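PDB 2DC0: probable amidase from Thermus thermophilus, which is of unknown function but probably belongs to the amidase family, alpha/beta proteins built round a mixed beta sheet. Local coordinates for residues D2-K7 with A216-E221; A19-A24 with E43-E48; L50-E55 with P64-P69; G149-A154 with G207-S212. All coordinates share one frame; numbering follows the deposited sequence.

Interaction 1. Residues D2-K7 with A216-E221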
loop_
_atom_site.group_PDB
_atom_site.type_symbol
_atom_site.label_atom_id
_atom_site.label_comp_id
_atom_site.label_asym_id
_atom_site.label_seq_id
_atom_site.Cartn_x
_atom_site.Cartn_y
_atom_site.Cartn_z
ATOM N N ASP A 2 19.887 17.950 23.923
ATOM C CA ASP A 2 18.692 17.323 23.374
ATOM C C ASP A 2 17.791 16.793 24.487
ATOM O O ASP A 2 18.107 16.938 25.670
ATOM C CB ASP A 2 19.060 16.206 22.385
ATOM C CG ASP A 2 19.781 15.044 23.038
ATOM O OD1 ASP A 2 19.952 15.048 24.275
ATOM O OD2 ASP A 2 20.176 14.115 22.305
ATOM N N LEU A 3 16.668 16.193 24.104
ATOM C CA LEU A 3 15.697 15.661 25.061
ATOM C C LEU A 3 16.266 14.708 26.103
ATOM O O LEU A 3 16.033 14.881 27.298
ATOM C CB LEU A 3 14.558 14.942 24.326
ATOM C CG LEU A 3 13.455 15.775 23.675
ATOM C CD1 LEU A 3 12.554 14.870 22.852
ATOM C CD2 LEU A 3 12.654 16.488 24.758
ATOM N N LEU A 4 17.000 13.698 25.648
ATOM C CA LEU A 4 17.560 12.709 26.559
ATOM C C LEU A 4 18.638 13.262 27.487
ATOM O O LEU A 4 18.762 12.809 28.621
ATOM C CB LEU A 4 18.080 11.505 25.767
ATOM C CG LEU A 4 16.962 10.758 25.019
ATOM C CD1 LEU A 4 17.548 9.600 24.219
ATOM C CD2 LEU A 4 15.938 10.242 26.015
ATOM N N GLU A 5 19.405 14.246 27.025
ATOM C CA GLU A 5 20.432 14.825 27.880
ATOM C C GLU A 5 19.750 15.691 28.939
ATOM O O GLU A 5 20.138 15.677 30.109
ATOM C CB GLU A 5 21.408 15.682 27.073
ATOM C CG GLU A 5 22.647 16.086 27.869
ATOM C CD GLU A 5 23.417 17.225 27.227
ATOM O OE1 GLU A 5 23.799 17.101 26.038
ATOM O OE2 GLU A 5 23.650 18.245 27.916
ATOM N N ALA A 6 18.730 16.444 28.528
ATOM C CA ALA A 6 17.996 17.299 29.459
ATOM C C ALA A 6 17.292 16.425 30.489
ATOM O O ALA A 6 17.200 16.774 31.666
ATOM C CB ALA A 6 16.974 18.145 28.709
ATOM N N LYS A 7 16.798 15.280 30.033
ATOM C CA LYS A 7 16.106 14.345 30.903
ATOM C C LYS A 7 17.083 13.805 31.947
ATOM O O LYS A 7 16.695 13.503 33.075
ATOM C CB LYS A 7 15.528 13.205 30.059
ATOM C CG LYS A 7 14.656 12.225 30.814
ATOM C CD LYS A 7 13.961 11.276 29.847
ATOM C CE LYS A 7 13.139 10.242 30.593
ATOM N NZ LYS A 7 14.016 9.350 31.402
ATOM N N ALA A 216 14.472 11.260 18.264
ATOM C CA ALA A 216 13.417 10.922 17.307
ATOM C C ALA A 216 12.773 9.581 17.661
ATOM O O ALA A 216 11.550 9.438 17.624
ATOM C CB ALA A 216 13.994 10.880 15.877
ATOM N N HIS A 217 13.607 8.596 17.981
ATOM C CA HIS A 217 13.137 7.269 18.368
ATOM C C HIS A 217 12.369 7.344 19.695
ATOM O O HIS A 217 11.278 6.794 19.833
ATOM C CB HIS A 217 14.329 6.323 18.532
ATOM C CG HIS A 217 14.011 5.079 19.304
ATOM N ND1 HIS A 217 13.246 4.054 18.786
ATOM C CD2 HIS A 217 14.330 4.709 20.567
ATOM C CE1 HIS A 217 13.108 3.108 19.697
ATOM N NE2 HIS A 217 13.757 3.480 20.787
ATOM N N PHE A 218 12.962 8.026 20.663
ATOM C CA PHE A 218 12.380 8.188 21.990
ATOM C C PHE A 218 10.983 8.789 21.920
ATOM O O PHE A 218 10.029 8.257 22.495
ATOM C CB PHE A 218 13.296 9.086 22.830
ATOM C CG PHE A 218 12.788 9.363 24.222
ATOM C CD1 PHE A 218 12.491 8.322 25.097
ATOM C CD2 PHE A 218 12.643 10.673 24.670
ATOM C CE1 PHE A 218 12.056 8.579 26.401
ATOM C CE2 PHE A 218 12.210 10.941 25.975
ATOM C CZ PHE A 218 11.917 9.888 26.837
ATOM N N LEU A 219 10.868 9.895 21.198
ATOM C CA LEU A 219 9.602 10.591 21.052
ATOM C C LEU A 219 8.582 9.808 20.223
ATOM O O LEU A 219 7.382 9.847 20.510
ATOM C CB LEU A 219 9.862 11.958 20.425
ATOM C CG LEU A 219 8.943 13.122 20.764
ATOM C CD1 LEU A 219 8.739 13.246 22.278
ATOM C CD2 LEU A 219 9.580 14.386 20.208
ATOM N N THR A 220 9.051 9.097 19.201
ATOM C CA THR A 220 8.147 8.319 18.358
ATOM C C THR A 220 7.494 7.195 19.166
ATOM O O THR A 220 6.322 6.895 18.968
ATOM C CB THR A 220 8.887 7.742 17.115
ATOM O OG1 THR A 220 9.368 8.823 16.305
ATOM C CG2 THR A 220 7.945 6.888 16.273
ATOM N N GLU A 221 8.237 6.583 20.085
ATOM C CA GLU A 221 7.666 5.521 20.911
ATOM C C GLU A 221 6.537 6.103 21.760
ATOM O O GLU A 221 5.470 5.500 21.892
ATOM C CB GLU A 221 8.720 4.908 21.834
ATOM C CG GLU A 221 9.794 4.100 21.125
ATOM C CD GLU A 221 10.683 3.362 22.109
ATOM O OE1 GLU A 221 11.159 4.002 23.070
ATOM O OE2 GLU A 221 10.919 2.150 21.915
#
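Phe218 presents one face of its ring to Leu4, whose CD2 methyl sits 3.7 Å from the ring centroid, 15° off the normal, a CH-pi contact displaced toward the CG-CD2 side. Lys7 reaches the far end of the same ring obliquely: its CD is 3.9 Å from Phe218 CZ, while its amine runs on to a salt bridge with Glu11. Phe218 CG lies anti to the backbone N (chi1 179°), which carries the ring out toward helix 3-11, under Leu4 CD2 and up to Lys7 CD. Nearby, Leu3 and Leu219 cross at about a right angle, with Leu3 CD1 4.0 Å from Leu219 CD2. Asp2 starts the helix as N-cap: its OD1 accepts from Glu5 N at 2.9 Å, nearly along the C-O bond direction. Its OD2 is bound by Arg214 and Ser212, and the Asp215 carboxylate accepts from the Leu3 and Leu4 amides, so side chains at the start of helix 213-224 hold the first turn. The helix segments run nearly perpendicular, at 82°, with axes 11.2 Å apart. This is an N-terminal helix packed crosswise, through an aliphatic-aromatic patch, on a helix that covers strands 206-210 and 182-185.

Interaction 2. Residues A19-A24 with E43-E48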
loop_
_atom_site.group_PDB
_atom_site.type_symbol
_atom_site.label_atom_id
_atom_site.label_comp_id
_atom_site.label_asym_id
_atom_site.label_seq_id
_atom_site.Cartn_x
_atom_site.Cartn_y
_atom_site.Cartn_z
ATOM N N ALA A 19 13.753 25.967 34.804
ATOM C CA ALA A 19 14.985 26.435 34.168
ATOM C C ALA A 19 15.005 26.092 32.679
ATOM O O ALA A 19 15.460 26.886 31.856
ATOM C CB ALA A 19 16.210 25.819 34.862
ATOM N N LEU A 20 14.530 24.897 32.337
ATOM C CA LEU A 20 14.494 24.491 30.937
ATOM C C LEU A 20 13.561 25.422 30.163
ATOM O O LEU A 20 13.851 25.791 29.025
ATOM C CB LEU A 20 14.025 23.036 30.808
ATOM C CG LEU A 20 15.024 21.982 31.312
ATOM C CD1 LEU A 20 14.410 20.585 31.257
ATOM C CD2 LEU A 20 16.282 22.046 30.459
ATOM N N LEU A 21 12.452 25.816 30.788
ATOM C CA LEU A 21 11.506 26.715 30.136
ATOM C C LEU A 21 12.130 28.093 29.935
ATOM O O LEU A 21 12.071 28.653 28.838
ATOM C CB LEU A 21 10.212 26.854 30.953
ATOM C CG LEU A 21 9.155 27.803 30.346
ATOM C CD1 LEU A 21 8.727 27.296 28.978
ATOM C CD2 LEU A 21 7.948 27.912 31.269
ATOM N N GLU A 22 12.727 28.644 30.989
ATOM C CA GLU A 22 13.357 29.955 30.877
ATOM C C GLU A 22 14.349 29.984 29.725
ATOM O O GLU A 22 14.453 30.979 29.019
ATOM C CB GLU A 22 14.072 30.334 32.179
ATOM C CG GLU A 22 13.130 30.663 33.315
ATOM C CD GLU A 22 12.109 31.719 32.927
ATOM O OE1 GLU A 22 12.519 32.807 32.468
ATOM O OE2 GLU A 22 10.895 31.452 33.076
ATOM N N GLU A 23 15.083 28.892 29.547
ATOM C CA GLU A 23 16.048 28.806 28.464
ATOM C C GLU A 23 15.315 28.901 27.123
ATOM O O GLU A 23 15.722 29.654 26.243
ATOM C CB GLU A 23 16.819 27.487 28.553
ATOM C CG GLU A 23 17.701 27.177 27.348
ATOM C CD GLU A 23 18.720 28.270 27.064
ATOM O OE1 GLU A 23 19.405 28.706 28.015
ATOM O OE2 GLU A 23 18.847 28.680 25.887
ATOM N N ALA A 24 14.228 28.145 26.983
ATOM C CA ALA A 24 13.443 28.148 25.755
ATOM C C ALA A 24 12.879 29.537 25.466
ATOM O O ALA A 24 12.897 29.993 24.325
ATOM C CB ALA A 24 12.305 27.131 25.857
ATOM N N GLU A 43 3.037 33.286 30.642
ATOM C CA GLU A 43 2.468 33.136 31.979
ATOM C C GLU A 43 1.896 31.740 32.198
ATOM O O GLU A 43 2.229 31.072 33.175
ATOM C CB GLU A 43 1.385 34.190 32.219
ATOM C CG GLU A 43 1.936 35.580 32.489
ATOM C CD GLU A 43 0.840 36.592 32.770
ATOM O OE1 GLU A 43 -0.045 36.291 33.604
ATOM O OE2 GLU A 43 0.870 37.690 32.170
ATOM N N ALA A 44 1.038 31.298 31.285
ATOM C CA ALA A 44 0.447 29.973 31.401
ATOM C C ALA A 44 1.548 28.909 31.400
ATOM O O ALA A 44 1.479 27.933 32.147
ATOM C CB ALA A 44 -0.528 29.726 30.255
ATOM N N ALA A 45 2.565 29.106 30.568
ATOM C CA ALA A 45 3.670 28.161 30.485
ATOM C C ALA A 45 4.460 28.133 31.787
ATOM O O ALA A 45 4.786 27.060 32.305
ATOM C CB ALA A 45 4.591 28.527 29.324
ATOM N N ARG A 46 4.776 29.312 32.315
ATOM C CA ARG A 46 5.530 29.384 33.561
ATOM C C ARG A 46 4.732 28.749 34.705
ATOM O O ARG A 46 5.292 28.035 35.536
ATOM C CB ARG A 46 5.890 30.839 33.887
ATOM C CG ARG A 46 7.043 31.386 33.043
ATOM C CD ARG A 46 7.578 32.699 33.614
ATOM N NE ARG A 46 8.854 33.111 33.014
ATOM C CZ ARG A 46 8.993 34.112 32.147
ATOM N NH1 ARG A 46 7.941 34.816 31.763
ATOM N NH2 ARG A 46 10.191 34.423 31.670
ATOM N N LYS A 47 3.425 28.989 34.729
ATOM C CA LYS A 47 2.574 28.417 35.764
ATOM C C LYS A 47 2.677 26.886 35.756
ATOM O O LYS A 47 2.809 26.253 36.810
ATOM C CB LYS A 47 1.123 28.848 35.547
ATOM C CG LYS A 47 0.139 28.287 36.565
ATOM C CD LYS A 47 -1.274 28.802 36.316
ATOM C CE LYS A 47 -2.255 28.160 37.284
ATOM N NZ LYS A 47 -3.663 28.567 37.033
ATOM N N GLU A 48 2.616 26.294 34.565
ATOM C CA GLU A 48 2.719 24.841 34.423
ATOM C C GLU A 48 4.137 24.393 34.786
ATOM O O GLU A 48 4.329 23.362 35.434
ATOM C CB GLU A 48 2.389 24.433 32.979
ATOM C CG GLU A 48 2.381 22.929 32.711
ATOM C CD GLU A 48 1.333 22.187 33.521
ATOM O OE1 GLU A 48 0.158 22.618 33.523
ATOM O OE2 GLU A 48 1.681 21.166 34.152
#
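Arg46 and Glu22 meet side-on, their chains crossing at about a right angle while their flat ends lie nearly coplanar, with the carboxylate and guanidinium planes 19° apart. Two nitrogens of the arginine grip the two carboxylate oxygens one to one. Arg46 NH2 donates to Glu22 OE1 at 2.9 Å along an almost straight line, 177° at the hydrogen, and within the guanidinium plane. Arg46 NE donates to Glu22 OE2 at 2.6 Å, a shorter bond that is more bent and tilted somewhat out of that plane. Both oxygens use their syn lone pairs, so this paired salt bridge fixes the rotation of both groups. The glutamate chain bends at chi2 to bring its carboxylate across, whereas the arginine stays extended from CG to NE. The bridge lies at the partly exposed margin of an antiparallel helix pair: segments 19-24 and 43-48 run at 158° to each other, with axes 10.2 Å apart, as neighbouring helices 17-30 and 42-57 joined through the short edge strand 37-40. Deeper in the same interface, Leu21 points straight at the opposite helix. Leu21 CD2 rests 3.4 Å from Ala45 O and 3.9 Å from Ala45 CB, and also lies 4.0 Å from Arg46 CG, so the aliphatic root of the arginine joins the apolar layer beneath its own charged end. Phe112 of strand 110-115 touches both Leu21 and Ala45 and lines the inner side of the pair, joining the two helices to the sheet.

Interaction 3. Residues L50-E55 with P64-P69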
loop_
_atom_site.group_PDB
_atom_site.type_symbol
_atom_site.label_atom_id
_atom_site.label_comp_id
_atom_site.label_asym_id
_atom_site.label_seq_id
_atom_site.Cartn_x
_atom_site.Cartn_y
_atom_site.Cartn_z
ATOM N N LEU A 50 6.120 25.666 36.932
ATOM C CA LEU A 50 6.242 25.672 38.390
ATOM C C LEU A 50 5.679 24.386 38.987
ATOM O O LEU A 50 6.299 23.768 39.858
ATOM C CB LEU A 50 5.504 26.879 38.980
ATOM C CG LEU A 50 6.081 28.261 38.643
ATOM C CD1 LEU A 50 5.151 29.354 39.166
ATOM C CD2 LEU A 50 7.467 28.402 39.263
ATOM N N ALA A 51 4.503 23.989 38.512
ATOM C CA ALA A 51 3.852 22.775 38.982
ATOM C C ALA A 51 4.714 21.546 38.719
ATOM O O ALA A 51 4.871 20.687 39.591
ATOM C CB ALA A 51 2.490 22.616 38.298
ATOM N N LEU A 52 5.270 21.455 37.515
ATOM C CA LEU A 52 6.111 20.319 37.158
ATOM C C LEU A 52 7.400 20.303 37.963
ATOM O O LEU A 52 7.919 19.238 38.285
ATOM C CB LEU A 52 6.437 20.345 35.660
ATOM C CG LEU A 52 5.244 20.094 34.728
ATOM C CD1 LEU A 52 5.670 20.288 33.279
ATOM C CD2 LEU A 52 4.697 18.689 34.954
ATOM N N THR A 53 7.913 21.486 38.286
ATOM C CA THR A 53 9.144 21.598 39.056
ATOM C C THR A 53 8.933 21.063 40.473
ATOM O O THR A 53 9.727 20.263 40.974
ATOM C CB THR A 53 9.612 23.063 39.133
ATOM O OG1 THR A 53 9.920 23.534 37.814
ATOM C CG2 THR A 53 10.854 23.188 40.014
ATOM N N GLU A 54 7.856 21.504 41.113
ATOM C CA GLU A 54 7.553 21.068 42.469
ATOM C C GLU A 54 7.262 19.567 42.514
ATOM O O GLU A 54 7.707 18.872 43.428
ATOM C CB GLU A 54 6.364 21.863 43.018
ATOM C CG GLU A 54 6.111 21.676 44.506
ATOM C CD GLU A 54 7.373 21.824 45.338
ATOM O OE1 GLU A 54 8.174 22.743 45.065
ATOM O OE2 GLU A 54 7.560 21.022 46.274
ATOM N N GLU A 55 6.520 19.064 41.530
ATOM C CA GLU A 55 6.201 17.638 41.480
ATOM C C GLU A 55 7.480 16.809 41.430
ATOM O O GLU A 55 7.618 15.817 42.144
ATOM C CB GLU A 55 5.323 17.324 40.263
ATOM C CG GLU A 55 3.839 17.571 40.498
ATOM C CD GLU A 55 2.996 17.428 39.240
ATOM O OE1 GLU A 55 3.380 16.654 38.336
ATOM O OE2 GLU A 55 1.934 18.084 39.156
ATOM N N PRO A 64 7.728 9.947 31.033
ATOM C CA PRO A 64 9.075 10.089 30.468
ATOM C C PRO A 64 9.443 11.476 29.952
ATOM O O PRO A 64 10.621 11.786 29.803
ATOM C CB PRO A 64 9.100 9.028 29.368
ATOM C CG PRO A 64 7.667 8.991 28.915
ATOM C CD PRO A 64 6.915 9.016 30.227
ATOM N N LEU A 65 8.443 12.311 29.690
ATOM C CA LEU A 65 8.694 13.659 29.188
ATOM C C LEU A 65 8.468 14.725 30.257
ATOM O O LEU A 65 8.461 15.917 29.957
ATOM C CB LEU A 65 7.782 13.948 27.993
ATOM C CG LEU A 65 7.963 13.026 26.780
ATOM C CD1 LEU A 65 7.022 13.449 25.660
ATOM C CD2 LEU A 65 9.414 13.090 26.313
ATOM N N HIS A 66 8.290 14.294 31.503
ATOM C CA HIS A 66 8.033 15.218 32.608
ATOM C C HIS A 66 8.944 16.449 32.670
ATOM O O HIS A 66 10.153 16.335 32.845
ATOM C CB HIS A 66 8.107 14.465 33.943
ATOM C CG HIS A 66 7.669 15.278 35.123
ATOM N ND1 HIS A 66 8.368 16.380 35.568
ATOM C CD2 HIS A 66 6.598 15.155 35.943
ATOM C CE1 HIS A 66 7.747 16.901 36.611
ATOM N NE2 HIS A 66 6.669 16.177 36.858
ATOM N N GLY A 67 8.342 17.625 32.523
ATOM C CA GLY A 67 9.092 18.864 32.600
ATOM C C GLY A 67 9.872 19.307 31.374
ATOM O O GLY A 67 10.532 20.345 31.414
ATOM N N LEU A 68 9.809 18.539 30.290
ATOM C CA LEU A 68 10.536 18.896 29.070
ATOM C C LEU A 68 9.699 19.804 28.166
ATOM O O LEU A 68 8.582 19.454 27.782
ATOM C CB LEU A 68 10.944 17.628 28.309
ATOM C CG LEU A 68 11.808 16.640 29.106
ATOM C CD1 LEU A 68 12.078 15.389 28.288
ATOM C CD2 LEU A 68 13.106 17.315 29.507
ATOM N N PRO A 69 10.239 20.984 27.813
ATOM C CA PRO A 69 9.557 21.958 26.955
ATOM C C PRO A 69 9.566 21.549 25.485
ATOM O O PRO A 69 10.629 21.314 24.907
ATOM C CB PRO A 69 10.344 23.239 27.212
ATOM C CG PRO A 69 11.739 22.725 27.354
ATOM C CD PRO A 69 11.567 21.486 28.220
#
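Leu52 and Gly67 bring the two backbones within 5.6 Å, CA to CA, where a helix meets a type II beta turn. Segment 50-55 is regular helix within 42-57; segment 64-69 is the irregular link into strand 69-73, with the turn running from Leu65 to Leu68 and closed by a 3.0 Å bond from Leu68 N to Leu65 O. Gly67 takes the third position with positive phi, and Leu52 CD1 lies 3.8 Å from Gly67 CA. The other methyl of Leu52 covers a face of the His66 imidazole: Leu52 CD2 stands 4.0 Å from the ring centroid, 22° off the normal, and is offset toward the rim, the two side chains lying alongside with their ends pointing opposite ways. His66 CG lies anti to its backbone N (chi1 -172°), which swings the ring out from the turn to reach the helix. Glu55 crosses His66 obliquely, its CB lying at the ring edge in plane. The carboxylate has its main partner in Arg62, a salt bridge from OE1 to NE that probably holds it beside the imidazole. Backbone bonds join the turn, through Gly67, to Gly108 and, through Leu68, to Leu110 at the start of strand 110-115. Glu55 OE1 remains 3.6 Å from His66 NE2, its carboxylate plane turned 64° from the ring.

Interaction 4. Residues G149-A154 with G207-S212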
loop_
_atom_site.group_PDB
_atom_site.type_symbol
_atom_site.label_atom_id
_atom_site.label_comp_id
_atom_site.label_asym_id
_atom_site.label_seq_id
_atom_site.Cartn_x
_atom_site.Cartn_y
_atom_site.Cartn_z
ATOM N N GLY A 149 7.504 24.301 9.156
ATOM C CA GLY A 149 8.615 25.241 9.209
ATOM C C GLY A 149 8.959 25.796 10.577
ATOM O O GLY A 149 10.107 25.725 11.014
ATOM N N GLY A 150 7.962 26.357 11.253
ATOM C CA GLY A 150 8.195 26.913 12.570
ATOM C C GLY A 150 8.727 25.858 13.516
ATOM O O GLY A 150 9.590 26.147 14.336
ATOM N N SER A 151 8.220 24.634 13.409
ATOM C CA SER A 151 8.677 23.562 14.284
ATOM C C SER A 151 10.150 23.231 14.089
ATOM O O SER A 151 10.881 23.043 15.061
ATOM C CB SER A 151 7.840 22.297 14.077
ATOM O OG SER A 151 6.546 22.440 14.630
ATOM N N ALA A 152 10.590 23.153 12.836
ATOM C CA ALA A 152 11.981 22.836 12.546
ATOM C C ALA A 152 12.910 23.961 13.016
ATOM O O ALA A 152 13.957 23.708 13.609
ATOM C CB ALA A 152 12.161 22.592 11.045
ATOM N N VAL A 153 12.518 25.202 12.751
ATOM C CA VAL A 153 13.318 26.351 13.149
ATOM C C VAL A 153 13.399 26.453 14.671
ATOM O O VAL A 153 14.459 26.764 15.227
ATOM C CB VAL A 153 12.721 27.661 12.577
ATOM C CG1 VAL A 153 13.478 28.871 13.120
ATOM C CG2 VAL A 153 12.795 27.635 11.055
ATOM N N ALA A 154 12.283 26.188 15.348
ATOM C CA ALA A 154 12.257 26.244 16.808
ATOM C C ALA A 154 13.251 25.232 17.379
ATOM O O ALA A 154 14.063 25.561 18.249
ATOM C CB ALA A 154 10.845 25.946 17.318
ATOM N N GLY A 207 4.610 13.228 13.069
ATOM C CA GLY A 207 5.964 12.821 13.410
ATOM C C GLY A 207 6.758 13.893 14.133
ATOM O O GLY A 207 6.397 15.073 14.092
ATOM N N PRO A 208 7.855 13.515 14.801
ATOM C CA PRO A 208 8.684 14.466 15.540
ATOM C C PRO A 208 9.823 15.143 14.784
ATOM O O PRO A 208 10.328 14.634 13.770
ATOM C CB PRO A 208 9.227 13.614 16.672
ATOM C CG PRO A 208 9.529 12.329 15.940
ATOM C CD PRO A 208 8.278 12.128 15.085
ATOM N N LEU A 209 10.208 16.303 15.312
ATOM C CA LEU A 209 11.331 17.103 14.823
ATOM C C LEU A 209 12.204 17.190 16.063
ATOM O O LEU A 209 11.759 17.656 17.114
ATOM C CB LEU A 209 10.863 18.491 14.383
ATOM C CG LEU A 209 10.259 18.468 12.975
ATOM C CD1 LEU A 209 9.230 19.562 12.829
ATOM C CD2 LEU A 209 11.382 18.621 11.946
ATOM N N THR A 210 13.440 16.722 15.936
ATOM C CA THR A 210 14.376 16.679 17.053
ATOM C C THR A 210 15.786 17.114 16.684
ATOM O O THR A 210 16.083 17.392 15.522
ATOM C CB THR A 210 14.490 15.240 17.587
ATOM O OG1 THR A 210 14.939 14.383 16.521
ATOM C CG2 THR A 210 13.143 14.740 18.081
ATOM N N ARG A 211 16.661 17.148 17.686
ATOM C CA ARG A 211 18.053 17.521 17.472
ATOM C C ARG A 211 18.940 16.289 17.274
ATOM O O ARG A 211 20.109 16.413 16.923
ATOM C CB ARG A 211 18.564 18.339 18.660
ATOM C CG ARG A 211 17.897 19.696 18.809
ATOM C CD ARG A 211 18.432 20.437 20.018
ATOM N NE ARG A 211 19.838 20.790 19.851
ATOM C CZ ARG A 211 20.275 21.771 19.065
ATOM N NH1 ARG A 211 19.411 22.506 18.375
ATOM N NH2 ARG A 211 21.575 22.011 18.958
ATOM N N SER A 212 18.391 15.101 17.498
ATOM C CA SER A 212 19.178 13.881 17.338
ATOM C C SER A 212 18.296 12.694 16.987
ATOM O O SER A 212 17.076 12.725 17.190
ATOM C CB SER A 212 19.929 13.566 18.633
ATOM O OG SER A 212 18.999 13.308 19.675
#
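Leu209 contributes the most surface here, pointing from strand 206-210 straight at helix 149-157 and spreading its two methyls over consecutive helix residues. Leu209 CD1 lies 3.3 Å from Ser151 CB, a tight carbon-carbon contact, and 3.8 Å from the backbone N of Ala152. Leu209 CD2 is 4.1 Å from Ala152 CB. The leucine has CG anti to the carbonyl carbon (chi1 -81°), a rotation that turns the branched end toward the helix; CD1 touches both residues, CD2 the Ala152 methyl. Across the contact Ser151 offers its CB, while its hydroxyl serves a different set of partners: Ser151 OG is hydrogen-bonded to Thr115 OG1 and Ser163 OG, which satisfy this buried polar atom and tie the helix to the ends of strands 110-115 and 163-166. Ala152 offers its methyl, and its CA lies 6.2 Å from that of Leu209. The interface is a buried helix-on-sheet contact, apolar between the two segments and polar just beside them. Leu209 also touches Ala176, and Ala152 touches Pro175 and Asn179, so helix 173-179 packs along the flank of the same contact. Within the sheet, backbone bonds join Leu209 to Ser163 and Thr210 to Val182. Pro208 and Thr210 instead turn to helix 213-224, so strand 206-210 is sandwiched between helix 149-157 and helix 213-224.

In the fold
Interactions 2, 3 and 4 follow one another along the chain, all nested inside the loop closed by interaction 1, which brings the N-terminal helix 3-11 back to helix 213-224. Interactions 2 and 3 share helix 42-57, with centres about 10 Å apart, and touch through Leu20 against Gly67, Leu68 and Pro69. Interaction 1 lies about 15 Å from interaction 3, centre to centre, meeting it where Phe218 packs on Leu65 and Leu3 on Leu68. Towards the middle of the chain, interaction 4 is about 12 Å from interaction 1 between centres, joined by a hydrogen bond from the Ser212 hydroxyl to the Asp2 carboxylate and by Leu219 on Pro208. Together they run from peripheral helices to the sheet core.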